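Local coordinates for protein rutinosidase (Aspergillus niger, PDB 6I1A) that probably cleaves the disaccharide rutinose from flavonoid glycosides such as rutin, as a secreted monomeric hydrolase of glycoside hydrolase family 5, at residues R70-I75 against T114-E119; W155-N160 against N165-V170; H266-E271 against D356-E361. All coordinates share one frame; numbering follows the deposited sequence. Where two conformers were deposited one is given.

In the fold
From the N terminus onward the three contacts follow one another in series, neither nesting nor crossing. Interaction 1 closes a loop of 38 residues that includes helix 77-85 and strand 90-95, joining helix 63-73, in the connection after strand 22-26, to helix 113-128 of the TIM barrel. Interaction 2 is far more local: only four residues separate its segments, and it fastens the loop after strand 131-136 to helix 161-179. Interaction 3 has the longest reach, bringing the end of strand 261-269 to helix 355-358 across 84 residues, which include strands 299-308 and 334-337. Interactions 2 and 3 lie on opposite sides of the chain's centre, their own centres about 30 Å apart.

Interaction 1: R70-I75 against T114-E119; sequences RYATLI and TAYLKE. Unlike the reference sequence in segment 70-75: Leu-74 (reference Trp).
Tyr-116 lays its ring across the backbone of Tyr-71 and Ala-72, joining two helices of a TIM-barrel enzyme. Helix 113-128 connects strand 90-95 to strand 131-136, while helix 63-73 belongs to the long connection between strands 22-26 and 90-95. The interface is small, about 150 Å² counted over both sides, and Tyr-116 is its central residue.

The first kind of contact is ring against peptide. The carbonyl carbon of Tyr-71 sits over the centre of the Tyr-116 ring, 4.1 Å above its plane, and Ala-72 N lies over the same face nearer the rim. An aromatic face thus rests on the Tyr-71 to Ala-72 peptide group. That peptide has a second tether, since Tyr-71 O also takes a hydrogen bond from the indole NH of Trp-30, which should help fix its orientation beneath the ring.

The second kind is apolar. Tyr-71 touches through its CB, which approaches Tyr-116 CD2 to 3.5 Å. Its own ring does not stack on Tyr-116: with CG anti to the carbonyl carbon (chi1 -53°), it swings away from helix 113-128 toward Leu-31 and Tyr-109. The CA of Ala-72 comes within 3.6 Å of Tyr-116 CE1, so backbone and methyl share the packing at this end of the ring.

The flanking residues tie each helix to its surroundings: Arg-70 turns off helix 63-73 to make a salt bridge with Asp-38 and a hydrogen bond to Gly-29 O, and Leu-117 packs inward on Ile-93 and Thr-95 of strand 90-95. At the far end of the Tyr-116 ring the methyl group finishes the contact, Ala-72 CB lying 3.5 Å from Tyr-116 OH.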
loop_
_atom_site.group_PDB
_atom_site.type_symbol
_atom_site.label_atom_id
_atom_site.label_comp_id
_atom_site.label_asym_id
_atom_site.label_seq_id
_atom_site.Cartn_x
_atom_site.Cartn_y
_atom_site.Cartn_z
ATOM N N ARG A 70 -23.918 28.306 -11.484
ATOM C CA ARG A 70 -23.426 26.923 -11.661
ATOM C C ARG A 70 -24.400 25.923 -11.056
ATOM O O ARG A 70 -24.645 24.853 -11.671
ATOM C CB ARG A 70 -22.039 26.803 -11.044
ATOM C CG ARG A 70 -21.381 25.435 -11.285
ATOM C CD ARG A 70 -19.914 25.430 -10.965
ATOM N NE ARG A 70 -19.262 24.148 -11.109
ATOM C CZ ARG A 70 -18.732 23.652 -12.238
ATOM N NH1 ARG A 70 -18.847 24.352 -13.370
ATOM N NH2 ARG A 70 -18.157 22.468 -12.246
ATOM N N TYR A 71 -24.891 26.178 -9.843
ATOM C CA TYR A 71 -25.897 25.264 -9.234
ATOM C C TYR A 71 -27.083 25.022 -10.179
ATOM O O TYR A 71 -27.615 23.933 -10.339
ATOM C CB TYR A 71 -26.424 25.759 -7.882
ATOM C CG TYR A 71 -25.372 26.103 -6.845
ATOM C CD1 TYR A 71 -24.155 25.435 -6.799
ATOM C CD2 TYR A 71 -25.659 26.961 -5.812
ATOM C CE1 TYR A 71 -23.167 25.749 -5.891
ATOM C CE2 TYR A 71 -24.722 27.232 -4.843
ATOM C CZ TYR A 71 -23.480 26.605 -4.841
ATOM O OH TYR A 71 -22.544 26.905 -3.884
ATOM N N ALA A 72 -27.564 26.123 -10.764
ATOM C CA ALA A 72 -28.755 26.058 -11.626
ATOM C C ALA A 72 -28.477 25.404 -12.975
ATOM O O ALA A 72 -29.458 24.899 -13.557
ATOM C CB ALA A 72 -29.229 27.495 -11.793
ATOM N N THR A 73 -27.258 25.362 -13.460
ATOM C CA THR A 73 -26.986 24.957 -14.849
ATOM C C THR A 73 -26.131 23.707 -15.008
ATOM O O THR A 73 -26.306 23.028 -16.027
ATOM C CB THR A 73 -26.352 26.101 -15.611
ATOM O OG1 THR A 73 -25.115 26.455 -15.006
ATOM C CG2 THR A 73 -27.302 27.273 -15.744
ATOM N N LEU A 74 -25.259 23.355 -14.081
ATOM C CA LEU A 74 -24.298 22.253 -14.361
ATOM C C LEU A 74 -25.015 20.908 -14.397
ATOM O O LEU A 74 -24.728 20.077 -15.275
ATOM C CB LEU A 74 -23.202 22.222 -13.300
ATOM C CG LEU A 74 -22.107 21.177 -13.538
ATOM C CD1 LEU A 74 -21.145 21.589 -14.668
ATOM C CD2 LEU A 74 -21.289 20.909 -12.291
ATOM N N ILE A 75 -25.872 20.642 -13.404
ATOM C CA ILE A 75 -26.646 19.373 -13.302
ATOM C C ILE A 75 -28.107 19.697 -13.416
ATOM O O ILE A 75 -28.652 20.450 -12.594
ATOM C CB ILE A 75 -26.350 18.567 -12.017
ATOM C CG1 ILE A 75 -24.868 18.224 -11.927
ATOM C CG2 ILE A 75 -27.271 17.356 -11.901
ATOM C CD1 ILE A 75 -24.346 17.267 -12.969
ATOM N N THR A 114 -29.552 23.614 -1.269
ATOM C CA THR A 114 -30.461 22.499 -0.915
ATOM C C THR A 114 -31.745 22.590 -1.770
ATOM O O THR A 114 -32.424 21.585 -1.916
ATOM C CB THR A 114 -30.780 22.460 0.590
ATOM O OG1 THR A 114 -31.411 23.689 0.963
ATOM C CG2 THR A 114 -29.543 22.179 1.419
ATOM N N ALA A 115 -32.083 23.759 -2.289
ATOM C CA ALA A 115 -33.232 23.859 -3.209
ATOM C C ALA A 115 -32.900 23.126 -4.510
ATOM O O ALA A 115 -33.759 22.396 -5.042
ATOM C CB ALA A 115 -33.571 25.301 -3.499
ATOM N N TYR A 116 -31.702 23.310 -5.016
ATOM C CA TYR A 116 -31.288 22.590 -6.253
ATOM C C TYR A 116 -31.164 21.104 -5.978
ATOM O O TYR A 116 -31.517 20.273 -6.829
ATOM C CB TYR A 116 -30.015 23.210 -6.814
ATOM C CG TYR A 116 -30.200 24.605 -7.345
ATOM C CD1 TYR A 116 -30.943 24.813 -8.499
ATOM C CD2 TYR A 116 -29.671 25.688 -6.687
ATOM C CE1 TYR A 116 -31.157 26.093 -8.983
ATOM C CE2 TYR A 116 -29.876 26.975 -7.168
ATOM C CZ TYR A 116 -30.632 27.171 -8.315
ATOM O OH TYR A 116 -30.885 28.435 -8.809
ATOM N N LEU A 117 -30.620 20.749 -4.812
ATOM C CA LEU A 117 -30.502 19.342 -4.410
ATOM C C LEU A 117 -31.904 18.710 -4.404
ATOM O O LEU A 117 -32.104 17.590 -4.932
ATOM C CB LEU A 117 -29.827 19.267 -3.026
ATOM C CG LEU A 117 -29.201 17.893 -2.761
ATOM C CD1 LEU A 117 -28.199 17.982 -1.587
ATOM C CD2 LEU A 117 -30.247 16.858 -2.490
ATOM N N LYS A 118 -32.875 19.360 -3.775
ATOM C CA LYS A 118 -34.244 18.836 -3.729
ATOM C C LYS A 118 -34.874 18.707 -5.141
ATOM O O LYS A 118 -35.491 17.660 -5.399
ATOM C CB LYS A 118 -35.059 19.788 -2.890
ATOM C CG LYS A 118 -36.504 19.302 -2.806
ATOM C CD LYS A 118 -37.373 20.069 -1.799
ATOM C CE LYS A 118 -38.823 19.651 -1.907
ATOM N NZ LYS A 118 -39.016 18.197 -1.687
ATOM N N GLU A 119 -34.656 19.687 -6.018
ATOM C CA GLU A 119 -35.264 19.594 -7.392
ATOM C C GLU A 119 -34.728 18.345 -8.107
ATOM O O GLU A 119 -35.519 17.532 -8.674
ATOM C CB GLU A 119 -34.957 20.836 -8.214
ATOM C CG GLU A 119 -35.768 20.792 -9.488
ATOM C CD GLU A 119 -35.218 21.500 -10.708
ATOM O OE1 GLU A 119 -34.175 21.034 -11.243
ATOM O OE2 GLU A 119 -35.894 22.463 -11.167
#

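Interaction 2: W155-N160 against N165-V170; sequences WYWFYN and NYSMQV. With NAG (2-acetamido-2-deoxy-beta-D-glucopyranose), chain D; NAG (2-acetamido-2-deoxy-beta-D-glucopyranose), chain E.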
loop_
_atom_site.group_PDB
_atom_site.type_symbol
_atom_site.label_atom_id
_atom_site.label_comp_id
_atom_site.label_asym_id
_atom_site.label_seq_id
_atom_site.Cartn_x
_atom_site.Cartn_y
_atom_site.Cartn_z
ATOM N N TRP A 155 -7.208 21.795 9.115
ATOM C CA TRP A 155 -7.396 20.551 9.906
ATOM C C TRP A 155 -7.988 20.846 11.282
ATOM O O TRP A 155 -7.919 20.028 12.155
ATOM C CB TRP A 155 -6.076 19.798 10.050
ATOM C CG TRP A 155 -5.492 19.089 8.869
ATOM C CD1 TRP A 155 -5.753 17.789 8.528
ATOM C CD2 TRP A 155 -4.487 19.579 7.972
ATOM N NE1 TRP A 155 -4.958 17.441 7.484
ATOM C CE2 TRP A 155 -4.173 18.504 7.114
ATOM C CE3 TRP A 155 -3.809 20.795 7.815
ATOM C CZ2 TRP A 155 -3.209 18.580 6.100
ATOM C CZ3 TRP A 155 -2.840 20.863 6.841
ATOM C CH2 TRP A 155 -2.553 19.782 5.986
ATOM N N TYR A 156 -8.604 22.030 11.403
ATOM C CA TYR A 156 -9.042 22.509 12.715
ATOM C C TYR A 156 -10.186 21.702 13.310
ATOM O O TYR A 156 -10.426 21.782 14.546
ATOM C CB TYR A 156 -9.457 23.997 12.650
ATOM C CG TYR A 156 -8.393 24.920 12.073
ATOM C CD1 TYR A 156 -7.275 25.251 12.861
ATOM C CD2 TYR A 156 -8.420 25.408 10.792
ATOM C CE1 TYR A 156 -6.288 26.117 12.371
ATOM C CE2 TYR A 156 -7.440 26.275 10.286
ATOM C CZ TYR A 156 -6.362 26.582 11.085
ATOM O OH TYR A 156 -5.363 27.394 10.568
ATOM N N TRP A 157 -10.920 20.946 12.512
ATOM C CA TRP A 157 -12.056 20.155 13.012
ATOM C C TRP A 157 -11.650 19.183 14.128
ATOM O O TRP A 157 -12.401 18.969 15.089
ATOM C CB TRP A 157 -12.672 19.410 11.851
ATOM C CG TRP A 157 -13.837 18.525 12.172
ATOM C CD1 TRP A 157 -15.143 18.907 12.185
ATOM C CD2 TRP A 157 -13.811 17.110 12.373
ATOM N NE1 TRP A 157 -15.936 17.824 12.449
ATOM C CE2 TRP A 157 -15.154 16.690 12.519
ATOM C CE3 TRP A 157 -12.820 16.135 12.402
ATOM C CZ2 TRP A 157 -15.529 15.377 12.782
ATOM C CZ3 TRP A 157 -13.194 14.819 12.599
ATOM C CH2 TRP A 157 -14.518 14.431 12.738
ATOM N N PHE A 158 -10.487 18.542 13.989
ATOM C CA PHE A 158 -10.059 17.517 14.926
ATOM C C PHE A 158 -9.945 18.077 16.359
ATOM O O PHE A 158 -9.292 19.126 16.558
ATOM C CB PHE A 158 -8.718 16.891 14.529
ATOM C CG PHE A 158 -8.848 16.024 13.298
ATOM C CD1 PHE A 158 -9.168 14.691 13.441
ATOM C CD2 PHE A 158 -8.570 16.532 12.044
ATOM C CE1 PHE A 158 -9.370 13.895 12.317
ATOM C CE2 PHE A 158 -8.708 15.712 10.923
ATOM C CZ PHE A 158 -9.085 14.399 11.081
ATOM N N TYR A 159 -10.516 17.341 17.306
ATOM C CA TYR A 159 -10.383 17.549 18.787
ATOM C C TYR A 159 -10.988 18.896 19.204
ATOM O O TYR A 159 -10.656 19.399 20.300
ATOM C CB TYR A 159 -8.912 17.515 19.207
ATOM C CG TYR A 159 -8.087 16.463 18.505
ATOM C CD1 TYR A 159 -8.443 15.135 18.551
ATOM C CD2 TYR A 159 -6.961 16.810 17.785
ATOM C CE1 TYR A 159 -7.694 14.160 17.899
ATOM C CE2 TYR A 159 -6.192 15.862 17.122
ATOM C CZ TYR A 159 -6.585 14.535 17.147
ATOM O OH TYR A 159 -5.819 13.628 16.446
ATOM N N ASN A 160 -11.851 19.481 18.388
ATOM C CA ASN A 160 -12.375 20.833 18.639
ATOM C C ASN A 160 -13.880 20.764 18.869
ATOM O O ASN A 160 -14.657 20.423 17.952
ATOM C CB ASN A 160 -11.928 21.760 17.530
ATOM C CG ASN A 160 -12.443 23.180 17.663
ATOM O OD1 ASN A 160 -13.649 23.433 17.840
ATOM N ND2 ASN A 160 -11.491 24.103 17.550
ATOM N N ASN A 165 -19.702 20.602 17.501
ATOM C CA ASN A 165 -21.082 21.046 17.765
ATOM C C ASN A 165 -21.734 21.557 16.471
ATOM O O ASN A 165 -22.863 21.232 16.151
ATOM C CB ASN A 165 -21.099 22.211 18.770
ATOM C CG ASN A 165 -20.980 21.732 20.188
ATOM O OD1 ASN A 165 -20.836 20.546 20.482
ATOM N ND2 ASN A 165 -21.083 22.699 21.104
ATOM N N TYR A 166 -20.993 22.341 15.678
ATOM C CA TYR A 166 -21.590 22.873 14.427
ATOM C C TYR A 166 -21.696 21.749 13.368
ATOM O O TYR A 166 -22.633 21.740 12.591
ATOM C CB TYR A 166 -20.827 24.074 13.904
ATOM C CG TYR A 166 -21.064 25.327 14.725
ATOM C CD1 TYR A 166 -22.316 25.890 14.850
ATOM C CD2 TYR A 166 -20.015 25.924 15.349
ATOM C CE1 TYR A 166 -22.498 27.076 15.573
ATOM C CE2 TYR A 166 -20.164 27.092 16.058
ATOM C CZ TYR A 166 -21.407 27.653 16.190
ATOM O OH TYR A 166 -21.475 28.843 16.914
ATOM N N SER A 167 -20.839 20.730 13.438
ATOM C CA SER A 167 -21.010 19.528 12.606
ATOM C C SER A 167 -22.320 18.820 12.926
ATOM O O SER A 167 -23.060 18.362 12.015
ATOM C CB SER A 167 -19.838 18.565 12.700
ATOM O OG SER A 167 -18.590 19.159 12.346
ATOM N N MET A 168 -22.644 18.702 14.226
ATOM C CA MET A 168 -23.888 18.063 14.598
ATOM C C MET A 168 -25.066 18.925 14.179
ATOM O O MET A 168 -26.088 18.378 13.791
ATOM C CB MET A 168 -23.885 17.827 16.109
ATOM C CG MET A 168 -22.891 16.735 16.554
ATOM S SD MET A 168 -22.941 15.196 15.675
ATOM C CE MET A 168 -24.589 14.638 16.069
ATOM N N GLN A 169 -24.925 20.230 14.193
ATOM C CA GLN A 169 -25.983 21.122 13.659
ATOM C C GLN A 169 -26.206 20.873 12.176
ATOM O O GLN A 169 -27.366 20.802 11.684
ATOM C CB GLN A 169 -25.661 22.590 13.958
ATOM C CG GLN A 169 -25.784 22.910 15.442
ATOM C CD GLN A 169 -25.585 24.378 15.696
ATOM O OE1 GLN A 169 -25.957 25.208 14.901
ATOM N NE2 GLN A 169 -25.009 24.666 16.843
ATOM N N VAL A 170 -25.122 20.660 11.438
ATOM C CA VAL A 170 -25.246 20.348 9.978
ATOM C C VAL A 170 -26.021 19.054 9.821
ATOM O O VAL A 170 -26.956 18.969 8.983
ATOM C CB VAL A 170 -23.829 20.213 9.388
ATOM C CG1 VAL A 170 -23.855 19.528 8.002
ATOM C CG2 VAL A 170 -23.130 21.559 9.310
HETATM C C1 NAG D . -11.868 25.511 17.470
HETATM C C2 NAG D . -11.739 26.377 18.718
HETATM C C3 NAG D . -12.075 27.811 18.282
HETATM C C4 NAG D . -11.179 28.223 17.154
HETATM C C5 NAG D . -11.269 27.305 15.931
HETATM C C6 NAG D . -10.210 27.596 14.860
HETATM C C7 NAG D . -12.216 25.420 20.890
HETATM C C8 NAG D . -13.328 25.040 21.805
HETATM N N2 NAG D . -12.618 25.945 19.756
HETATM O O3 NAG D . -11.754 28.706 19.397
HETATM O O4 NAG D . -11.578 29.538 16.658
HETATM O O5 NAG D . -11.037 25.971 16.407
HETATM O O6 NAG D . -10.610 26.852 13.703
HETATM O O7 NAG D . -11.011 25.290 21.144
HETATM C C1 NAG E . -21.172 22.400 22.526
HETATM C C2 NAG E . -20.700 23.619 23.361
HETATM C C3 NAG E . -21.033 23.296 24.837
HETATM C C4 NAG E . -22.458 22.879 25.037
HETATM C C5 NAG E . -22.768 21.727 24.086
HETATM C C6 NAG E . -24.187 21.268 24.220
HETATM C C7 NAG E . -18.722 24.790 22.563
HETATM C C8 NAG E . -17.239 24.783 22.540
HETATM N N2 NAG E . -19.291 23.784 23.234
HETATM O O3 NAG E . -20.636 24.398 25.705
HETATM O O4 NAG E . -22.569 22.362 26.430
HETATM O O5 NAG E . -22.580 22.230 22.746
HETATM O O6 NAG E . -25.015 22.370 23.949
HETATM O O7 NAG E . -19.385 25.648 21.936
#
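A single buried hydrogen bond, from the indole of Trp-157 to the hydroxyl of Ser-167, pins a loop of the TIM barrel to the helix that follows it. The loop leaves strand 131-136 and passes through a type II beta turn, Trp-157 to Asn-160, before helix 161-179 begins. Trp-157 has its CG anti to the backbone N (chi1 179°), which carries the indole toward the helix. Trp-218 and Tyr-222 of helix 213-233 meet this indole edge-to-face.

Ser-167 OG is gripped twice, receiving the indole NH and also bonding to His-163 O one turn earlier in its own helix.

Two N-linked glycans flank the contact. Asn-160 is the N-cap of helix 161-179: its OD1 caps His-163 N while its ND2 is bonded to C1 of a sugar, so both ends of the amide are occupied. That sugar's O6 comes within 3.3 Å of Tyr-156 CB. Asn-165 carries the other glycan, and Ser-167 is the serine of its Asn-Tyr-Ser sequon. Ser-167 OG lies nearly in the indole plane, 3° out of it. The bond from Trp-157 NE1 to Ser-167 OG is 3.0 Å long and bent, its N-H...O angle 141°.

Interaction 3: H266-E271 against D356-E361; sequences HHYYYE and DYWCYE. With EDO (1,2-ethanediol), chain L.
The end of strand 261-269 and the short helix 355-358 keep their backbones well apart, with the closest CA atoms, those of Tyr-270 and Tyr-357, separated by 10.4 Å, and the rings of Tyr-268, Tyr-270 and Trp-358 bridge the distance. Together they make an aromatic cluster at the C-terminal end of a strand of the TIM barrel, the end at which enzymes of this fold carry their active sites.

Trp-358 supplies the outer rim of its six-membered ring to both tyrosines. Toward Tyr-268 the planes are inclined by only 26°, but the rings are displaced sidelong, centroids 5.6 Å apart, and meet at their rims rather than stacking; the touching atoms are Tyr-268 CE1 and Trp-358 CZ3, at 3.5 Å. Tyr-270 is met differently, in an offset edge-to-face pair in which the indole edge points at the tyrosine face. The planes stand at 61°, and Trp-358 CZ2 comes to 3.6 Å from Tyr-270 CD2. What brings the Tyr-270 ring there is a first torsion of 60°, with CG between the backbone N and the carbonyl carbon. Tyr-268 CD1 lies at the edge of the Tyr-270 ring, in its plane.

Hydrogen bonds fix the polar ends: Tyr-268 OH pairs with Glu-303 OE1, and Trp-358 NE1 with Gln-307 OE1. Both partners belong to strand 299-308, the neighbour of strand 261-269 in the barrel, and the indole also packs on Ala-305. The backbone of Trp-358 also bonds to that of Thr-339, just after strand 334-337, so the cluster joins the ends of strands 261-269 and 299-308 to helix 355-358.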
loop_
_atom_site.group_PDB
_atom_site.type_symbol
_atom_site.label_atom_id
_atom_site.label_comp_id
_atom_site.label_asym_id
_atom_site.label_seq_id
_atom_site.Cartn_x
_atom_site.Cartn_y
_atom_site.Cartn_z
ATOM N N HIS A 266 -13.237 4.349 -0.955
ATOM C CA HIS A 266 -12.847 5.154 -2.136
ATOM C C HIS A 266 -11.596 4.525 -2.720
ATOM O O HIS A 266 -10.604 4.392 -2.011
ATOM C CB HIS A 266 -12.544 6.608 -1.741
ATOM C CG HIS A 266 -13.738 7.360 -1.304
ATOM N ND1 HIS A 266 -13.673 8.707 -0.935
ATOM C CD2 HIS A 266 -15.026 6.996 -1.189
ATOM C CE1 HIS A 266 -14.895 9.112 -0.592
ATOM N NE2 HIS A 266 -15.764 8.078 -0.713
ATOM N N HIS A 267 -11.641 4.108 -3.976
ATOM C CA HIS A 267 -10.499 3.409 -4.621
ATOM C C HIS A 267 -10.081 4.137 -5.888
ATOM O O HIS A 267 -10.874 4.169 -6.854
ATOM C CB HIS A 267 -10.900 1.945 -4.966
ATOM C CG HIS A 267 -11.205 1.115 -3.769
ATOM N ND1 HIS A 267 -10.373 1.042 -2.683
ATOM C CD2 HIS A 267 -12.291 0.343 -3.514
ATOM C CE1 HIS A 267 -10.934 0.198 -1.801
ATOM N NE2 HIS A 267 -12.117 -0.230 -2.267
ATOM N N TYR A 268 -8.871 4.652 -5.874
ATOM C CA TYR A 268 -8.280 5.376 -7.003
ATOM C C TYR A 268 -6.926 4.815 -7.338
ATOM O O TYR A 268 -6.280 4.118 -6.549
ATOM C CB TYR A 268 -8.190 6.871 -6.655
ATOM C CG TYR A 268 -9.511 7.588 -6.608
ATOM C CD1 TYR A 268 -10.193 7.864 -7.775
ATOM C CD2 TYR A 268 -10.095 7.978 -5.404
ATOM C CE1 TYR A 268 -11.370 8.592 -7.790
ATOM C CE2 TYR A 268 -11.259 8.729 -5.416
ATOM C CZ TYR A 268 -11.894 9.017 -6.595
ATOM O OH TYR A 268 -13.015 9.848 -6.590
ATOM N N TYR A 269 -6.501 5.119 -8.554
ATOM C CA TYR A 269 -5.302 4.484 -9.181
ATOM C C TYR A 269 -4.377 5.478 -9.850
ATOM O O TYR A 269 -3.415 5.032 -10.476
ATOM C CB TYR A 269 -5.760 3.419 -10.168
ATOM C CG TYR A 269 -6.723 2.465 -9.533
ATOM C CD1 TYR A 269 -6.331 1.413 -8.710
ATOM C CD2 TYR A 269 -8.080 2.620 -9.743
ATOM C CE1 TYR A 269 -7.245 0.614 -8.048
ATOM C CE2 TYR A 269 -9.009 1.837 -9.091
ATOM C CZ TYR A 269 -8.606 0.831 -8.228
ATOM O OH TYR A 269 -9.487 0.050 -7.550
ATOM N N TYR A 270 -4.641 6.774 -9.753
ATOM C CA TYR A 270 -4.041 7.786 -10.657
ATOM C C TYR A 270 -2.713 8.302 -10.119
ATOM O O TYR A 270 -2.008 9.035 -10.860
ATOM C CB TYR A 270 -5.009 8.953 -10.918
ATOM C CG TYR A 270 -5.435 9.715 -9.688
ATOM C CD1 TYR A 270 -4.652 10.706 -9.118
ATOM C CD2 TYR A 270 -6.636 9.455 -9.060
ATOM C CE1 TYR A 270 -5.030 11.346 -7.940
ATOM C CE2 TYR A 270 -7.049 10.111 -7.902
ATOM C CZ TYR A 270 -6.251 11.084 -7.356
ATOM O OH TYR A 270 -6.671 11.764 -6.196
ATOM N N GLU A 271 -2.320 7.944 -8.875
ATOM C CA GLU A 271 -0.942 8.259 -8.412
ATOM C C GLU A 271 -0.473 7.177 -7.441
ATOM O O GLU A 271 -1.271 6.431 -6.859
ATOM C CB GLU A 271 -0.891 9.627 -7.744
ATOM C CG GLU A 271 -1.769 9.740 -6.516
ATOM C CD GLU A 271 -1.899 11.165 -5.955
ATOM O OE1 GLU A 271 -1.556 12.122 -6.649
ATOM O OE2 GLU A 271 -2.485 11.277 -4.847
ATOM N N ASP A 356 -11.257 12.625 -20.521
ATOM C CA ASP A 356 -11.470 11.354 -21.231
ATOM C C ASP A 356 -11.707 10.171 -20.272
ATOM O O ASP A 356 -12.276 9.185 -20.716
ATOM C CB ASP A 356 -10.240 11.070 -22.111
ATOM C CG ASP A 356 -10.029 12.116 -23.215
ATOM O OD1 ASP A 356 -11.022 12.516 -23.806
ATOM O OD2 ASP A 356 -8.894 12.522 -23.380
ATOM N N TYR A 357 -11.283 10.278 -18.998
ATOM C CA TYR A 357 -11.291 9.151 -18.045
ATOM C C TYR A 357 -12.227 9.429 -16.864
ATOM O O TYR A 357 -12.534 8.445 -16.198
ATOM C CB TYR A 357 -9.883 8.865 -17.509
ATOM C CG TYR A 357 -8.901 8.519 -18.632
ATOM C CD1 TYR A 357 -8.187 9.513 -19.272
ATOM C CD2 TYR A 357 -8.738 7.201 -19.045
ATOM C CE1 TYR A 357 -7.284 9.191 -20.288
ATOM C CE2 TYR A 357 -7.862 6.865 -20.070
ATOM C CZ TYR A 357 -7.156 7.869 -20.670
ATOM O OH TYR A 357 -6.269 7.509 -21.669
ATOM N N TRP A 358 -12.647 10.656 -16.625
ATOM C CA TRP A 358 -13.411 11.037 -15.394
ATOM C C TRP A 358 -14.848 11.473 -15.682
ATOM O O TRP A 358 -15.528 11.832 -14.698
ATOM C CB TRP A 358 -12.648 12.119 -14.645
ATOM C CG TRP A 358 -11.349 11.717 -14.055
ATOM C CD1 TRP A 358 -10.170 11.615 -14.711
ATOM C CD2 TRP A 358 -11.090 11.400 -12.690
ATOM N NE1 TRP A 358 -9.181 11.259 -13.822
ATOM C CE2 TRP A 358 -9.732 11.094 -12.554
ATOM C CE3 TRP A 358 -11.920 11.293 -11.554
ATOM C CZ2 TRP A 358 -9.147 10.747 -11.335
ATOM C CZ3 TRP A 358 -11.342 10.958 -10.353
ATOM C CH2 TRP A 358 -9.988 10.692 -10.217
ATOM N N CYS A 359 -15.331 11.455 -16.927
ATOM C CA CYS A 359 -16.688 11.923 -17.273
ATOM C C CYS A 359 -17.592 10.759 -17.541
ATOM O O CYS A 359 -17.514 10.110 -18.618
ATOM C CB CYS A 359 -16.637 12.864 -18.451
ATOM S SG CYS A 359 -18.271 13.573 -18.755
ATOM N N TYR A 360 -18.449 10.405 -16.616
ATOM C CA TYR A 360 -19.310 9.238 -16.803
ATOM C C TYR A 360 -20.298 9.431 -17.956
ATOM O O TYR A 360 -20.646 8.488 -18.627
ATOM C CB TYR A 360 -20.060 8.904 -15.518
ATOM C CG TYR A 360 -20.510 7.485 -15.420
ATOM C CD1 TYR A 360 -19.647 6.492 -15.010
ATOM C CD2 TYR A 360 -21.774 7.086 -15.824
ATOM C CE1 TYR A 360 -20.053 5.179 -14.883
ATOM C CE2 TYR A 360 -22.211 5.776 -15.706
ATOM C CZ TYR A 360 -21.346 4.799 -15.213
ATOM O OH TYR A 360 -21.729 3.492 -15.059
ATOM N N GLU A 361 -20.819 10.652 -18.160
ATOM C CA GLU A 361 -21.808 10.893 -19.242
ATOM C C GLU A 361 -21.128 10.592 -20.589
ATOM O O GLU A 361 -21.828 10.067 -21.463
ATOM C CB GLU A 361 -22.324 12.314 -19.209
ATOM C CG GLU A 361 -23.306 12.539 -18.060
ATOM C CD GLU A 361 -24.033 13.866 -18.123
ATOM O OE1 GLU A 361 -23.568 14.731 -18.859
ATOM O OE2 GLU A 361 -24.877 14.077 -17.292
HETATM C C1 EDO L . -24.498 1.712 -14.981
HETATM O O1 EDO L . -24.069 2.778 -15.718
HETATM C C2 EDO L . -24.221 0.402 -15.581
HETATM O O2 EDO L . -24.556 -0.625 -14.620
#